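Local atomic coordinates of uridylate kinase (Bacillus anthracis, PDB entry 2JJX), a protein that catalyses the ATP-dependent phosphorylation of UMP to UDP in pyrimidine nucleotide biosynthesis and binds ATP at an allosteric site. Residues 12-18 with 160-166; 218-223 with 241-245. All coordinates share one frame; numbering follows the deposited sequence.

Contact 1 (12-18 with 160-166)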
loop_
_atom_site.group_PDB
_atom_site.type_symbol
_atom_site.label_atom_id
_atom_site.label_comp_id
_atom_site.label_asym_id
_atom_site.label_seq_id
_atom_site.Cartn_x
_atom_site.Cartn_y
_atom_site.Cartn_z
ATOM N N TYR A 12 -0.391 -38.824 -0.746
ATOM C CA TYR A 12 0.212 -37.501 -0.824
ATOM C C TYR A 12 0.205 -36.846 0.546
ATOM O O TYR A 12 -0.746 -36.980 1.311
ATOM C CB TYR A 12 -0.567 -36.643 -1.811
ATOM C CG TYR A 12 -0.832 -37.333 -3.123
ATOM C CD1 TYR A 12 0.216 -37.577 -4.011
ATOM C CD2 TYR A 12 -2.135 -37.556 -3.568
ATOM C CE1 TYR A 12 -0.014 -38.112 -5.282
ATOM C CE2 TYR A 12 -2.382 -38.082 -4.846
ATOM C CZ TYR A 12 -1.311 -38.366 -5.688
ATOM O OH TYR A 12 -1.516 -38.906 -6.937
ATOM N N LYS A 13 1.239 -36.072 0.826
ATOM C CA LYS A 13 1.294 -35.329 2.076
ATOM C C LYS A 13 0.678 -33.935 1.909
ATOM O O LYS A 13 0.079 -33.424 2.856
ATOM C CB LYS A 13 2.731 -35.184 2.580
ATOM C CG LYS A 13 3.564 -36.447 2.548
ATOM C CD LYS A 13 4.680 -36.379 3.575
ATOM C CE LYS A 13 4.398 -37.277 4.768
ATOM N NZ LYS A 13 5.660 -37.599 5.489
ATOM N N ARG A 14 0.883 -33.312 0.741
ATOM C CA ARG A 14 0.401 -31.955 0.441
ATOM C C ARG A 14 -0.415 -31.947 -0.833
ATOM O O ARG A 14 -0.013 -32.492 -1.852
ATOM C CB ARG A 14 1.570 -30.989 0.253
ATOM C CG ARG A 14 1.618 -29.848 1.248
ATOM C CD ARG A 14 1.578 -28.511 0.557
ATOM N NE ARG A 14 2.823 -27.748 0.667
ATOM C CZ ARG A 14 3.600 -27.690 1.747
ATOM N NH1 ARG A 14 3.320 -28.389 2.833
ATOM N NH2 ARG A 14 4.692 -26.943 1.723
ATOM N N VAL A 15 -1.511 -31.208 -0.811
ATOM C CA VAL A 15 -2.461 -31.246 -1.916
ATOM C C VAL A 15 -3.201 -29.921 -2.180
ATOM O O VAL A 15 -3.543 -29.198 -1.267
ATOM C CB VAL A 15 -3.444 -32.377 -1.593
ATOM C CG1 VAL A 15 -4.846 -31.850 -1.368
ATOM C CG2 VAL A 15 -3.350 -33.497 -2.618
ATOM N N LEU A 16 -3.484 -29.621 -3.439
ATOM C CA LEU A 16 -4.234 -28.414 -3.799
ATOM C C LEU A 16 -5.555 -28.864 -4.356
ATOM O O LEU A 16 -5.592 -29.617 -5.319
ATOM C CB LEU A 16 -3.522 -27.610 -4.900
ATOM C CG LEU A 16 -4.057 -26.266 -5.430
ATOM C CD1 LEU A 16 -5.454 -26.331 -6.025
ATOM C CD2 LEU A 16 -3.918 -25.132 -4.423
ATOM N N ILE A 17 -6.638 -28.375 -3.772
ATOM C CA ILE A 17 -7.950 -28.710 -4.280
ATOM C C ILE A 17 -8.539 -27.589 -5.127
ATOM O O ILE A 17 -8.700 -26.472 -4.666
ATOM C CB ILE A 17 -8.904 -29.103 -3.201
ATOM C CG1 ILE A 17 -8.374 -30.319 -2.448
ATOM C CG2 ILE A 17 -10.253 -29.375 -3.820
ATOM C CD1 ILE A 17 -9.021 -30.511 -1.064
ATOM N N LYS A 18 -8.869 -27.898 -6.375
ATOM C CA LYS A 18 -9.474 -26.903 -7.234
ATOM C C LYS A 18 -10.959 -27.208 -7.322
ATOM O O LYS A 18 -11.366 -28.317 -7.701
ATOM C CB LYS A 18 -8.812 -26.876 -8.617
ATOM C CG LYS A 18 -9.776 -26.689 -9.769
ATOM C CD LYS A 18 -9.666 -25.291 -10.328
ATOM C CE LYS A 18 -10.258 -25.250 -11.734
ATOM N NZ LYS A 18 -11.762 -25.327 -11.759
ATOM N N MET A 160 3.462 -24.111 -3.828
ATOM C CA MET A 160 3.274 -24.605 -2.484
ATOM C C MET A 160 3.940 -25.968 -2.278
ATOM O O MET A 160 3.963 -26.492 -1.166
ATOM C CB MET A 160 1.774 -24.623 -2.159
ATOM C CG MET A 160 1.444 -24.287 -0.721
ATOM S SD MET A 160 1.460 -22.556 -0.318
ATOM C CE MET A 160 2.743 -21.919 -1.253
ATOM N N ASN A 161 4.563 -26.476 -3.337
ATOM C CA ASN A 161 5.318 -27.729 -3.293
ATOM C C ASN A 161 4.298 -28.815 -3.057
ATOM O O ASN A 161 4.489 -29.683 -2.209
ATOM C CB ASN A 161 6.299 -27.777 -2.126
ATOM C CG ASN A 161 7.477 -26.834 -2.286
ATOM O OD1 ASN A 161 7.553 -26.058 -3.234
ATOM N ND2 ASN A 161 8.360 -26.837 -1.293
ATOM N N SER A 162 3.159 -28.689 -3.723
ATOM C CA SER A 162 2.108 -29.680 -3.576
ATOM C C SER A 162 2.491 -31.002 -4.231
ATOM O O SER A 162 3.356 -31.042 -5.092
ATOM C CB SER A 162 0.794 -29.126 -4.113
ATOM O OG SER A 162 0.428 -28.017 -3.307
ATOM N N ASP A 163 1.915 -32.096 -3.750
ATOM C CA ASP A 163 2.222 -33.417 -4.281
ATOM C C ASP A 163 1.293 -33.758 -5.456
ATOM O O ASP A 163 1.581 -34.648 -6.264
ATOM C CB ASP A 163 2.001 -34.456 -3.186
ATOM C CG ASP A 163 3.186 -34.581 -2.242
ATOM O OD1 ASP A 163 4.295 -34.131 -2.602
ATOM O OD2 ASP A 163 3.029 -35.192 -1.166
ATOM N N ALA A 164 0.129 -33.117 -5.485
ATOM C CA ALA A 164 -0.875 -33.376 -6.504
ATOM C C ALA A 164 -1.914 -32.250 -6.522
ATOM O O ALA A 164 -2.027 -31.501 -5.560
ATOM C CB ALA A 164 -1.522 -34.696 -6.254
ATOM N N ILE A 165 -2.636 -32.104 -7.632
ATOM C CA ILE A 165 -3.727 -31.146 -7.702
ATOM C C ILE A 165 -4.987 -31.941 -7.964
ATOM O O ILE A 165 -5.060 -32.686 -8.927
ATOM C CB ILE A 165 -3.544 -30.029 -8.736
ATOM C CG1 ILE A 165 -4.710 -29.057 -8.616
ATOM C CG2 ILE A 165 -3.607 -30.567 -10.122
ATOM C CD1 ILE A 165 -4.834 -28.108 -9.777
ATOM N N LEU A 166 -5.945 -31.872 -7.052
ATOM C CA LEU A 166 -7.181 -32.601 -7.246
ATOM C C LEU A 166 -8.193 -31.624 -7.812
ATOM O O LEU A 166 -8.487 -30.601 -7.213
ATOM C CB LEU A 166 -7.653 -33.229 -5.932
ATOM C CG LEU A 166 -6.586 -33.828 -5.019
ATOM C CD1 LEU A 166 -7.143 -33.801 -3.614
ATOM C CD2 LEU A 166 -6.270 -35.237 -5.419
#

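Contact 2 (218-223 with 241-245)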
loop_
_atom_site.group_PDB
_atom_site.type_symbol
_atom_site.label_atom_id
_atom_site.label_comp_id
_atom_site.label_asym_id
_atom_site.label_seq_id
_atom_site.Cartn_x
_atom_site.Cartn_y
_atom_site.Cartn_z
ATOM N N LEU A 218 3.544 -31.751 -11.822
ATOM C CA LEU A 218 2.383 -31.846 -10.942
ATOM C C LEU A 218 1.399 -32.859 -11.497
ATOM O O LEU A 218 0.994 -32.816 -12.652
ATOM C CB LEU A 218 1.664 -30.496 -10.801
ATOM C CG LEU A 218 0.966 -30.078 -9.489
ATOM C CD1 LEU A 218 -0.460 -29.629 -9.704
ATOM C CD2 LEU A 218 1.068 -31.053 -8.345
ATOM N N PRO A 219 0.979 -33.783 -10.656
ATOM C CA PRO A 219 -0.013 -34.738 -11.148
ATOM C C PRO A 219 -1.396 -34.128 -10.878
ATOM O O PRO A 219 -1.597 -33.389 -9.903
ATOM C CB PRO A 219 0.212 -35.980 -10.267
ATOM C CG PRO A 219 1.237 -35.586 -9.214
ATOM C CD PRO A 219 1.973 -34.371 -9.748
ATOM N N ALA A 220 -2.361 -34.430 -11.737
ATOM C CA ALA A 220 -3.708 -33.927 -11.523
ATOM C C ALA A 220 -4.697 -35.067 -11.429
ATOM O O ALA A 220 -4.568 -36.046 -12.144
ATOM C CB ALA A 220 -4.112 -32.992 -12.646
ATOM N N HIS A 221 -5.741 -34.892 -10.625
ATOM C CA HIS A 221 -6.805 -35.872 -10.549
ATOM C C HIS A 221 -8.124 -35.226 -10.903
ATOM O O HIS A 221 -8.499 -34.224 -10.316
ATOM C CB HIS A 221 -6.871 -36.489 -9.161
ATOM C CG HIS A 221 -5.728 -37.410 -8.865
ATOM N ND1 HIS A 221 -5.801 -38.769 -9.074
ATOM C CD2 HIS A 221 -4.489 -37.172 -8.367
ATOM C CE1 HIS A 221 -4.651 -39.326 -8.737
ATOM N NE2 HIS A 221 -3.840 -38.381 -8.296
ATOM N N VAL A 222 -8.797 -35.756 -11.917
ATOM C CA VAL A 222 -10.116 -35.258 -12.285
ATOM C C VAL A 222 -11.115 -36.321 -11.846
ATOM O O VAL A 222 -10.926 -37.516 -12.088
ATOM C CB VAL A 222 -10.194 -34.893 -13.785
ATOM C CG1 VAL A 222 -11.546 -34.257 -14.135
ATOM C CG2 VAL A 222 -9.051 -33.944 -14.155
ATOM N N PHE A 223 -12.114 -35.906 -11.078
ATOM C CA PHE A 223 -13.022 -36.880 -10.491
ATOM C C PHE A 223 -14.323 -36.237 -10.087
ATOM O O PHE A 223 -14.445 -35.021 -10.121
ATOM C CB PHE A 223 -12.380 -37.488 -9.244
ATOM C CG PHE A 223 -12.044 -36.473 -8.180
ATOM C CD1 PHE A 223 -10.765 -35.941 -8.074
ATOM C CD2 PHE A 223 -13.033 -35.981 -7.345
ATOM C CE1 PHE A 223 -10.497 -34.958 -7.148
ATOM C CE2 PHE A 223 -12.748 -35.030 -6.400
ATOM C CZ PHE A 223 -11.486 -34.508 -6.306
ATOM N N GLY A 241 -11.682 -42.070 -10.750
ATOM C CA GLY A 241 -11.553 -40.878 -11.575
ATOM C C GLY A 241 -10.385 -41.021 -12.539
ATOM O O GLY A 241 -9.909 -42.124 -12.786
ATOM N N THR A 242 -9.882 -39.910 -13.062
ATOM C CA THR A 242 -8.764 -39.923 -14.019
ATOM C C THR A 242 -7.484 -39.325 -13.406
ATOM O O THR A 242 -7.547 -38.370 -12.652
ATOM C CB THR A 242 -9.160 -39.165 -15.319
ATOM O OG1 THR A 242 -10.010 -39.999 -16.122
ATOM C CG2 THR A 242 -7.924 -38.802 -16.082
ATOM N N LEU A 243 -6.318 -39.869 -13.750
ATOM C CA LEU A 243 -5.028 -39.363 -13.253
ATOM C C LEU A 243 -4.191 -38.858 -14.395
ATOM O O LEU A 243 -3.683 -39.661 -15.158
ATOM C CB LEU A 243 -4.192 -40.474 -12.614
ATOM C CG LEU A 243 -3.088 -40.090 -11.611
ATOM C CD1 LEU A 243 -1.897 -41.043 -11.578
ATOM C CD2 LEU A 243 -2.611 -38.682 -11.841
ATOM N N ILE A 244 -3.943 -37.557 -14.451
ATOM C CA ILE A 244 -3.102 -36.973 -15.501
ATOM C C ILE A 244 -1.632 -36.900 -15.094
ATOM O O ILE A 244 -1.264 -36.240 -14.141
ATOM C CB ILE A 244 -3.675 -35.622 -15.930
ATOM C CG1 ILE A 244 -5.206 -35.743 -15.934
ATOM C CG2 ILE A 244 -3.108 -35.236 -17.279
ATOM C CD1 ILE A 244 -5.897 -34.773 -16.832
ATOM N N ASN A 245 -0.801 -37.593 -15.847
ATOM C CA ASN A 245 0.561 -37.912 -15.473
ATOM C C ASN A 245 1.472 -37.757 -16.679
ATOM O O ASN A 245 1.028 -37.437 -17.788
ATOM C CB ASN A 245 0.550 -39.412 -15.199
ATOM C CG ASN A 245 1.190 -39.785 -13.895
ATOM O OD1 ASN A 245 0.562 -40.727 -13.194
ATOM N ND2 ASN A 245 2.345 -39.446 -13.659
#

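Contact 1 (12-18 with 160-166)
The Y12 ring receives the methyl of A164 over the centre of one face, a CH-pi contact with CB 3.7 Å from the ring centroid, while its hydroxyl is hydrogen-bonded to NE2 of H221. Alanine suits this place because its single methyl leaves room for the ring to lie flat over it. The R14 guanidinium takes the M160 carbonyl at its edge. NE makes a hydrogen bond to M160 O, and NH2 adds a weak one to the same oxygen; bends at chi2 and chi3 curl the chain back to this helix end, which N161 closes in a Schellman motif. NH1 forms salt bridges with E53 and D131, which probably balance the buried charge, while arginine's length also lets it bind a backbone carbonyl. D163 grips the residues ahead of and at the start of strand 14-18: its OD2 accepts K13 N through the anti lone pair (2.8 Å), and its own N donates to R14 O from above the carbonyl plane. Parallel pairing follows, with L16 N bonded to A164 O, L166 N to L16 O, and K18 N to L166 O at 2.9 Å. Branched, apolar side chains pack on both faces: L166 CD1 lies 3.8 Å from V15 CG1, and L16 runs alongside I165. Such parallel neighbours belong to the central sheet of the alpha/beta amino acid kinase fold.

Contact 2 (218-223 with 241-245)
H221 turns its CG away from its own carbonyl carbon (chi1 -71°), and L243 sets CG anti to its backbone N (chi1 -158°); with these torsions the imidazole and the leucine branch meet on one face of the strand pair. The leucine CD2 methyl sits over one ring face, offset toward the rim and 3.9 Å from the ring centroid, in a CH-pi contact, while L243 CG lies by H221 CE1. A flat, polar ring serves well here, since it offers a face to the leucine while NE2 keeps its bond to Y12. The two residues form a non-hydrogen-bonded antiparallel pair, and the pairs beside it carry the backbone bonds. A220 and I244 exchange two, the tighter being I244 N to A220 O at 2.8 Å; V222 and T242 exchange two more, with T242 N to V222 O also at 2.8 Å. Side chains of these pairs lie on the other face, where the small A220 brings its CB to 4.2 Å from I244 CB, and V222 CG2 meets I244 CD1 at the same separation of 4.2 Å. T242 suits its place through its hydroxyl, which bonds to the backbone of Y189 and V175. At the strand entrance G241 has positive phi (71°), a conformation that favours glycine. Strand 242-245 thus adds an antiparallel strand beside 220-224, on the C-terminal side of the central sheet of the amino acid kinase fold, whose strands from 119-120 across to 220-224 are parallel.

How the contacts relate
Both contacts belong to one mixed sheet, with their centres 11 Å apart. Four neighbouring strands of it run in the order 14-19, 164-169, 220-224 and 242-245, so contact 1 joins the first two and contact 2 the last two. Strands 164-169 and 220-224 bridge them: I165 N lies 2.8 Å from P219 O, a probable hydrogen bond, and I165 CB packs against L218 CD1. The Y12-H221 bond passes across strand 164-169, tying the loop before strand 14-19 to strand 220-224. Along the chain contact 1 closes before contact 2 opens. Together they carry the sheet continuously from its parallel core to the antiparallel strand near the C-terminus.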